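Local coordinates for Lin2111 protein (PDB 3EDP), which is of unknown function but probably binds DNA as a transcription regulator of the GntR family, with a UTRA domain following its winged-helix domain, at residues 33-39 with 65-71. Residues are numbered along the deposited sequence.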
loop_
_atom_site.group_PDB
_atom_site.type_symbol
_atom_site.label_atom_id
_atom_site.label_comp_id
_atom_site.label_asym_id
_atom_site.label_seq_id
_atom_site.Cartn_x
_atom_site.Cartn_y
_atom_site.Cartn_z
HETATM N N MSE A 33 25.724 21.139 -2.922
HETATM C CA MSE A 33 26.530 22.354 -2.837
HETATM C C MSE A 33 28.016 22.026 -2.994
HETATM O O MSE A 33 28.399 20.851 -2.979
HETATM C CB MSE A 33 26.270 23.074 -1.510
HETATM C CG MSE A 33 26.689 22.285 -0.290
HETATM SE SE MSE A 33 26.443 23.285 1.363
HETATM C CE MSE A 33 27.995 24.459 1.251
ATOM N N PRO A 34 28.863 23.060 -3.151
ATOM C CA PRO A 34 30.305 22.815 -3.297
ATOM C C PRO A 34 30.822 22.009 -2.123
ATOM O O PRO A 34 30.380 22.234 -0.996
ATOM C CB PRO A 34 30.902 24.228 -3.260
ATOM C CG PRO A 34 29.794 25.117 -3.730
ATOM C CD PRO A 34 28.542 24.498 -3.169
ATOM N N ASN A 35 31.727 21.069 -2.366
ATOM C CA ASN A 35 32.266 20.312 -1.248
ATOM C C ASN A 35 33.273 21.162 -0.463
ATOM O O ASN A 35 33.517 22.333 -0.805
ATOM C CB ASN A 35 32.873 18.988 -1.716
ATOM C CG ASN A 35 34.245 19.151 -2.322
ATOM O OD1 ASN A 35 34.526 20.131 -3.014
ATOM N ND2 ASN A 35 35.114 18.174 -2.073
ATOM N N GLU A 36 33.863 20.592 0.583
ATOM C CA GLU A 36 34.748 21.384 1.433
ATOM C C GLU A 36 36.000 21.865 0.691
ATOM O O GLU A 36 36.499 22.956 0.962
ATOM C CB GLU A 36 35.096 20.649 2.732
ATOM C CG GLU A 36 33.868 20.397 3.599
ATOM C CD GLU A 36 34.184 19.707 4.919
ATOM O OE1 GLU A 36 35.179 20.078 5.581
ATOM O OE2 GLU A 36 33.418 18.796 5.301
ATOM N N THR A 37 36.496 21.063 -0.249
ATOM C CA THR A 37 37.665 21.465 -1.031
ATOM C C THR A 37 37.338 22.673 -1.922
ATOM O O THR A 37 38.112 23.640 -1.998
ATOM C CB THR A 37 38.227 20.307 -1.882
ATOM O OG1 THR A 37 38.645 19.238 -1.023
ATOM C CG2 THR A 37 39.427 20.771 -2.726
ATOM N N ALA A 38 36.185 22.629 -2.579
ATOM C CA ALA A 38 35.766 23.742 -3.427
ATOM C C ALA A 38 35.577 24.996 -2.585
ATOM O O ALA A 38 35.887 26.105 -3.032
ATOM C CB ALA A 38 34.474 23.403 -4.186
ATOM N N LEU A 39 35.087 24.811 -1.360
ATOM C CA LEU A 39 34.917 25.914 -0.416
ATOM C C LEU A 39 36.256 26.561 -0.069
ATOM O O LEU A 39 36.342 27.782 0.052
ATOM C CB LEU A 39 34.193 25.454 0.856
ATOM C CG LEU A 39 32.684 25.175 0.718
ATOM C CD1 LEU A 39 32.083 24.568 1.997
ATOM C CD2 LEU A 39 31.931 26.428 0.326
ATOM N N ARG A 65 27.056 16.578 6.426
ATOM C CA ARG A 65 28.131 15.972 5.656
ATOM C C ARG A 65 27.729 14.591 5.165
ATOM O O ARG A 65 27.036 13.854 5.864
ATOM C CB ARG A 65 29.394 15.835 6.504
ATOM C CG ARG A 65 30.073 17.154 6.888
ATOM C CD ARG A 65 31.406 16.861 7.567
ATOM N NE ARG A 65 32.283 18.027 7.628
ATOM C CZ ARG A 65 32.429 18.801 8.696
ATOM N NH1 ARG A 65 31.750 18.535 9.809
ATOM N NH2 ARG A 65 33.258 19.840 8.654
ATOM N N LYS A 66 28.164 14.236 3.963
ATOM C CA LYS A 66 28.140 12.838 3.566
ATOM C C LYS A 66 29.549 12.302 3.739
ATOM O O LYS A 66 30.452 12.680 2.998
ATOM C CB LYS A 66 27.675 12.659 2.121
ATOM C CG LYS A 66 27.167 11.248 1.817
ATOM C CD LYS A 66 28.068 10.186 2.446
ATOM C CE LYS A 66 27.367 8.848 2.610
ATOM N NZ LYS A 66 27.350 8.064 1.346
ATOM N N ASN A 67 29.726 11.432 4.726
ATOM C CA ASN A 67 31.022 10.826 5.016
ATOM C C ASN A 67 31.987 10.897 3.835
ATOM O O ASN A 67 31.969 10.040 2.951
ATOM C CB ASN A 67 30.834 9.374 5.458
ATOM C CG ASN A 67 32.060 8.811 6.145
ATOM O OD1 ASN A 67 33.140 9.400 6.098
ATOM N ND2 ASN A 67 31.898 7.663 6.793
ATOM N N GLY A 68 32.821 11.932 3.828
ATOM C CA GLY A 68 33.763 12.152 2.747
ATOM C C GLY A 68 33.110 12.734 1.508
ATOM O O GLY A 68 33.497 13.807 1.039
ATOM N N VAL A 69 32.113 12.021 0.985
ATOM C CA VAL A 69 31.409 12.410 -0.237
ATOM C C VAL A 69 31.316 13.923 -0.459
ATOM O O VAL A 69 31.973 14.458 -1.350
ATOM C CB VAL A 69 29.992 11.787 -0.302
ATOM C CG1 VAL A 69 29.196 12.374 -1.462
ATOM C CG2 VAL A 69 30.084 10.270 -0.423
ATOM N N GLY A 70 30.504 14.608 0.346
ATOM C CA GLY A 70 30.316 16.041 0.180
ATOM C C GLY A 70 29.455 16.721 1.232
ATOM O O GLY A 70 29.516 16.394 2.413
ATOM N N LEU A 71 28.647 17.675 0.787
ATOM C CA LEU A 71 27.861 18.521 1.675
ATOM C C LEU A 71 26.461 18.696 1.101
ATOM O O LEU A 71 26.304 19.061 -0.063
ATOM C CB LEU A 71 28.510 19.911 1.805
ATOM C CG LEU A 71 29.294 20.323 3.052
ATOM C CD1 LEU A 71 30.129 19.182 3.601
ATOM C CD2 LEU A 71 30.166 21.535 2.732
HETATM O O HOH W 1 29.207 18.756 -1.657
#
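Selenomethionine Met33 lays its side chain along Leu71, CG to Leu71 CB 3.7 Å, while a water joins the two backbones, donating to Met33 O (2.6 Å) and accepting from Leu71 N (2.7 Å). Pro34 O makes a plain van der Waals contact with Leu71 CD2 (3.8 Å). Asn35 is the N-cap of the helix that follows: its OD1 accepts from Ala38 N at 3.0 Å, and its CB lies 4.3 Å from Gly70 CA. Glu36, in the first turn, extends its carboxylate to Arg65, where OE2 takes a salt-bridging hydrogen bond from Arg65 NE (2.7 Å). Leu39 CD1 packs on Leu71 CD2 at 3.7 Å, so Leu71, set between Met33 and Leu39, is the centre of the contact. Opposite Lys66, Val69 and Gly70 form a classic beta bulge in the hairpin, the wing of a GntR-type winged helix-turn-helix. Arg65 ties this wing to both helices of the probable helix-turn-helix pair: to 36-42 through Glu36, to 47-59 by a salt bridge with Asp55 and a hydrogen bond to Arg51 O.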